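Dihydroorotase (PDB 6L0A) catalyses the zinc-dependent, reversible interconversion of N-carbamoyl-L-aspartate and dihydroorotate, the third step of de novo pyrimidine biosynthesis. Local coordinates at residues 60-72 with 312-324. Sequence-based numbering, arbitrary orientation.
Sequences TLQKLAPKTTFLM and YEVKDSEVASSDK
Thr69, at the start of strand 69-71, joins the loop 313-323 through one nearly linear hydrogen bond: the backbone N of Ala320 donates to Thr69 OG1 at 2.7 Å, with an N-H...O angle of 170°. With OG1 anti to the carbonyl carbon (chi1 -64°), the hydroxyl is turned to the loop and Thr69 CG2 packs 3.8 Å from Glu318 O. Packing is close here, for the methyl CB of Ala320 sits 3.3 Å from Thr68 O and also touches Thr69 OG1. Replacing Thr69 by an alanine removes both branches and would probably leave the Ala320 N-H without this acceptor and a gap beside Glu318 O. Further along the strand, Leu71 spreads its two methyls over different partners: CD1 lies 4.1 Å from Val314 CG2 and obliquely against the Tyr312 ring, while CD2 meets the carboxylate of Glu318, whose OE1 is salt-bridged to Arg95. Glu318 OE2 also accepts from Lys315 N at 2.9 Å, which ties the carboxylate back to its own loop.

Thr69 and Leu71 are buried, whereas Lys67 is exposed, and the contact illustrates how a sheltered polar bond and apolar packing can give way to a solvated, charged margin. Lys67 CB touches Ser321 CB, but the extended chain carries Lys67 NZ to 4.6 Å from Asp323 OD2, too far for a direct salt bridge. A water accepts from Lys67 NZ (2.7 Å) and donates to Asp323 OD2 (2.9 Å); Asp323 has its direct ionic partner in Arg31. Ser321 OG accepts from Asp323 N, two residues on, an ST turn. The loop between helix 300-312 and strand 324-328 thus packs against the N-terminal end of parallel strand 69-71 in the TIM-type barrel of the metal-dependent hydrolases.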
# COMPACT_ATOMS: atom_id res chain seq x y z
N THR C 60 8.90 20.32 -29.36
CA THR C 60 10.02 19.71 -28.65
C THR C 60 9.98 18.20 -28.79
O THR C 60 11.01 17.56 -29.08
CB THR C 60 9.98 20.11 -27.17
OG1 THR C 60 10.19 21.52 -27.07
CG2 THR C 60 11.07 19.38 -26.37
N LEU C 61 8.80 17.61 -28.61
CA LEU C 61 8.68 16.16 -28.69
C LEU C 61 8.96 15.66 -30.10
O LEU C 61 9.63 14.64 -30.28
CB LEU C 61 7.29 15.72 -28.23
CG LEU C 61 6.79 16.13 -26.85
CD1 LEU C 61 5.54 15.31 -26.49
CD2 LEU C 61 7.88 15.92 -25.81
N GLN C 62 8.45 16.37 -31.12
CA GLN C 62 8.66 15.93 -32.49
C GLN C 62 10.13 15.96 -32.87
O GLN C 62 10.58 15.12 -33.65
CB GLN C 62 7.85 16.78 -33.47
CG GLN C 62 6.40 16.38 -33.59
CD GLN C 62 6.19 15.08 -34.37
OE1 GLN C 62 7.04 14.18 -34.40
NE2 GLN C 62 5.02 14.98 -34.98
N LYS C 63 10.89 16.92 -32.33
CA LYS C 63 12.33 16.95 -32.58
C LYS C 63 13.02 15.74 -31.98
O LYS C 63 13.91 15.15 -32.60
CB LYS C 63 12.92 18.25 -32.02
CG LYS C 63 14.35 18.53 -32.45
CD LYS C 63 14.80 19.90 -31.94
CE LYS C 63 15.98 20.44 -32.74
NZ LYS C 63 16.78 19.34 -33.35
N LEU C 64 12.60 15.33 -30.77
CA LEU C 64 13.23 14.19 -30.11
C LEU C 64 12.84 12.87 -30.74
O LEU C 64 13.58 11.88 -30.60
CB LEU C 64 12.85 14.18 -28.62
CG LEU C 64 13.28 15.37 -27.77
CD1 LEU C 64 12.56 15.36 -26.44
CD2 LEU C 64 14.78 15.30 -27.56
N ALA C 65 11.69 12.81 -31.41
CA ALA C 65 11.18 11.56 -31.97
C ALA C 65 10.40 11.88 -33.24
O ALA C 65 9.17 11.94 -33.23
CB ALA C 65 10.29 10.81 -30.97
N PRO C 66 11.11 12.08 -34.36
CA PRO C 66 10.41 12.53 -35.58
C PRO C 66 9.45 11.50 -36.15
O PRO C 66 8.60 11.88 -36.96
CB PRO C 66 11.56 12.83 -36.55
CG PRO C 66 12.76 13.06 -35.68
CD PRO C 66 12.57 12.12 -34.51
N LYS C 67 9.54 10.22 -35.77
CA LYS C 67 8.65 9.21 -36.32
C LYS C 67 7.45 8.90 -35.43
O LYS C 67 6.63 8.06 -35.78
CB LYS C 67 9.42 7.92 -36.62
CG LYS C 67 10.65 8.15 -37.51
CD LYS C 67 11.38 6.85 -37.81
CE LYS C 67 12.67 7.13 -38.57
NZ LYS C 67 13.37 5.88 -38.99
N THR C 68 7.34 9.57 -34.28
CA THR C 68 6.24 9.35 -33.35
C THR C 68 5.13 10.36 -33.60
O THR C 68 5.39 11.55 -33.81
CB THR C 68 6.75 9.45 -31.91
OG1 THR C 68 7.74 8.44 -31.72
CG2 THR C 68 5.63 9.26 -30.91
N THR C 69 3.89 9.88 -33.60
CA THR C 69 2.72 10.73 -33.79
C THR C 69 2.21 11.19 -32.43
O THR C 69 1.86 10.35 -31.60
CB THR C 69 1.64 9.97 -34.55
OG1 THR C 69 2.13 9.66 -35.86
CG2 THR C 69 0.35 10.79 -34.63
N PHE C 70 2.18 12.50 -32.21
CA PHE C 70 1.88 13.07 -30.90
C PHE C 70 0.50 13.71 -30.92
O PHE C 70 0.26 14.63 -31.71
CB PHE C 70 2.93 14.11 -30.51
CG PHE C 70 4.26 13.53 -30.18
CD1 PHE C 70 4.42 12.78 -29.02
CD2 PHE C 70 5.35 13.69 -31.03
CE1 PHE C 70 5.64 12.22 -28.70
CE2 PHE C 70 6.58 13.12 -30.72
CZ PHE C 70 6.73 12.39 -29.55
N LEU C 71 -0.39 13.24 -30.05
CA LEU C 71 -1.68 13.86 -29.81
C LEU C 71 -1.62 14.54 -28.45
O LEU C 71 -1.19 13.93 -27.47
CB LEU C 71 -2.80 12.82 -29.84
CG LEU C 71 -2.87 11.90 -31.06
CD1 LEU C 71 -3.97 10.85 -30.87
CD2 LEU C 71 -3.06 12.70 -32.35
N MET C 72 -2.05 15.80 -28.39
CA MET C 72 -1.75 16.66 -27.25
C MET C 72 -3.02 16.97 -26.46
O MET C 72 -4.14 16.81 -26.96
CB MET C 72 -1.11 17.97 -27.72
CG MET C 72 0.10 17.77 -28.64
SD MET C 72 1.48 16.86 -27.88
CE MET C 72 1.98 17.98 -26.57
N TYR C 312 -10.18 7.95 -31.11
CA TYR C 312 -9.60 9.27 -31.29
C TYR C 312 -9.70 9.74 -32.74
O TYR C 312 -9.29 10.86 -33.04
CB TYR C 312 -8.14 9.29 -30.84
CG TYR C 312 -7.97 9.49 -29.34
CD1 TYR C 312 -7.98 8.41 -28.46
CD2 TYR C 312 -7.79 10.77 -28.81
CE1 TYR C 312 -7.83 8.62 -27.08
CE2 TYR C 312 -7.63 10.98 -27.46
CZ TYR C 312 -7.65 9.90 -26.59
OH TYR C 312 -7.49 10.13 -25.24
N GLU C 313 -10.24 8.89 -33.61
CA GLU C 313 -10.43 9.18 -35.03
C GLU C 313 -9.14 9.69 -35.66
O GLU C 313 -9.08 10.76 -36.27
CB GLU C 313 -11.59 10.15 -35.24
CG GLU C 313 -12.89 9.58 -34.67
CD GLU C 313 -14.08 10.54 -34.74
OE1 GLU C 313 -14.47 10.91 -35.87
OE2 GLU C 313 -14.59 10.92 -33.68
N VAL C 314 -8.07 8.90 -35.49
CA VAL C 314 -6.76 9.21 -36.03
C VAL C 314 -6.78 8.90 -37.52
O VAL C 314 -7.19 7.81 -37.94
CB VAL C 314 -5.67 8.39 -35.32
CG1 VAL C 314 -4.28 8.79 -35.81
CG2 VAL C 314 -5.77 8.57 -33.80
N LYS C 315 -6.34 9.86 -38.33
CA LYS C 315 -6.33 9.73 -39.78
C LYS C 315 -4.91 9.51 -40.28
O LYS C 315 -3.94 9.96 -39.66
CB LYS C 315 -6.93 10.97 -40.45
CG LYS C 315 -8.28 11.40 -39.90
CD LYS C 315 -9.32 10.30 -40.06
CE LYS C 315 -10.71 10.78 -39.63
NZ LYS C 315 -11.74 9.70 -39.69
N ASP C 316 -4.80 8.82 -41.42
CA ASP C 316 -3.49 8.59 -42.02
C ASP C 316 -2.73 9.90 -42.23
O ASP C 316 -1.49 9.91 -42.18
CB ASP C 316 -3.64 7.84 -43.34
CG ASP C 316 -2.69 6.66 -43.46
OD1 ASP C 316 -2.87 5.85 -44.39
OD2 ASP C 316 -1.76 6.54 -42.63
N SER C 317 -3.44 11.00 -42.47
CA SER C 317 -2.77 12.26 -42.76
C SER C 317 -2.10 12.88 -41.54
O SER C 317 -1.21 13.72 -41.70
CB SER C 317 -3.75 13.26 -43.37
OG SER C 317 -4.78 13.58 -42.45
N GLU C 318 -2.52 12.51 -40.32
CA GLU C 318 -1.86 13.04 -39.14
C GLU C 318 -0.61 12.24 -38.77
O GLU C 318 0.14 12.66 -37.89
CB GLU C 318 -2.78 13.03 -37.92
CG GLU C 318 -4.26 13.18 -38.21
CD GLU C 318 -5.05 13.08 -36.93
OE1 GLU C 318 -4.61 13.69 -35.93
OE2 GLU C 318 -6.10 12.40 -36.91
N VAL C 319 -0.38 11.12 -39.42
CA VAL C 319 0.56 10.14 -38.92
C VAL C 319 1.98 10.58 -39.27
O VAL C 319 2.29 10.92 -40.41
CB VAL C 319 0.22 8.74 -39.45
CG1 VAL C 319 1.43 7.91 -39.52
CG2 VAL C 319 -0.86 8.09 -38.48
N ALA C 320 2.86 10.62 -38.25
CA ALA C 320 4.25 11.02 -38.45
C ALA C 320 5.07 9.99 -39.23
O ALA C 320 6.09 10.36 -39.82
CB ALA C 320 4.93 11.27 -37.10
N SER C 321 4.69 8.72 -39.18
CA SER C 321 5.42 7.65 -39.85
C SER C 321 4.48 6.47 -40.04
O SER C 321 3.73 6.11 -39.13
CB SER C 321 6.66 7.21 -39.06
OG SER C 321 7.05 5.89 -39.41
N SER C 322 4.50 5.88 -41.24
CA SER C 322 3.65 4.74 -41.54
C SER C 322 4.29 3.41 -41.15
O SER C 322 3.70 2.36 -41.43
CB SER C 322 3.28 4.73 -43.03
OG SER C 322 4.42 4.94 -43.84
N ASP C 323 5.46 3.43 -40.50
CA ASP C 323 6.10 2.20 -40.04
C ASP C 323 5.14 1.38 -39.19
O ASP C 323 4.35 1.93 -38.41
CB ASP C 323 7.36 2.51 -39.23
CG ASP C 323 8.47 3.11 -40.06
OD1 ASP C 323 8.33 3.16 -41.30
OD2 ASP C 323 9.47 3.55 -39.46
N LYS C 324 5.22 0.07 -39.33
CA LYS C 324 4.33 -0.85 -38.63
C LYS C 324 5.09 -1.53 -37.51
O LYS C 324 6.27 -1.86 -37.66
CB LYS C 324 3.77 -1.90 -39.59
CG LYS C 324 2.74 -1.37 -40.58
CD LYS C 324 2.76 -2.18 -41.88
CE LYS C 324 4.18 -2.43 -42.37
NZ LYS C 324 4.21 -3.09 -43.71
O HOH W 1 11.36 5.37 -40.65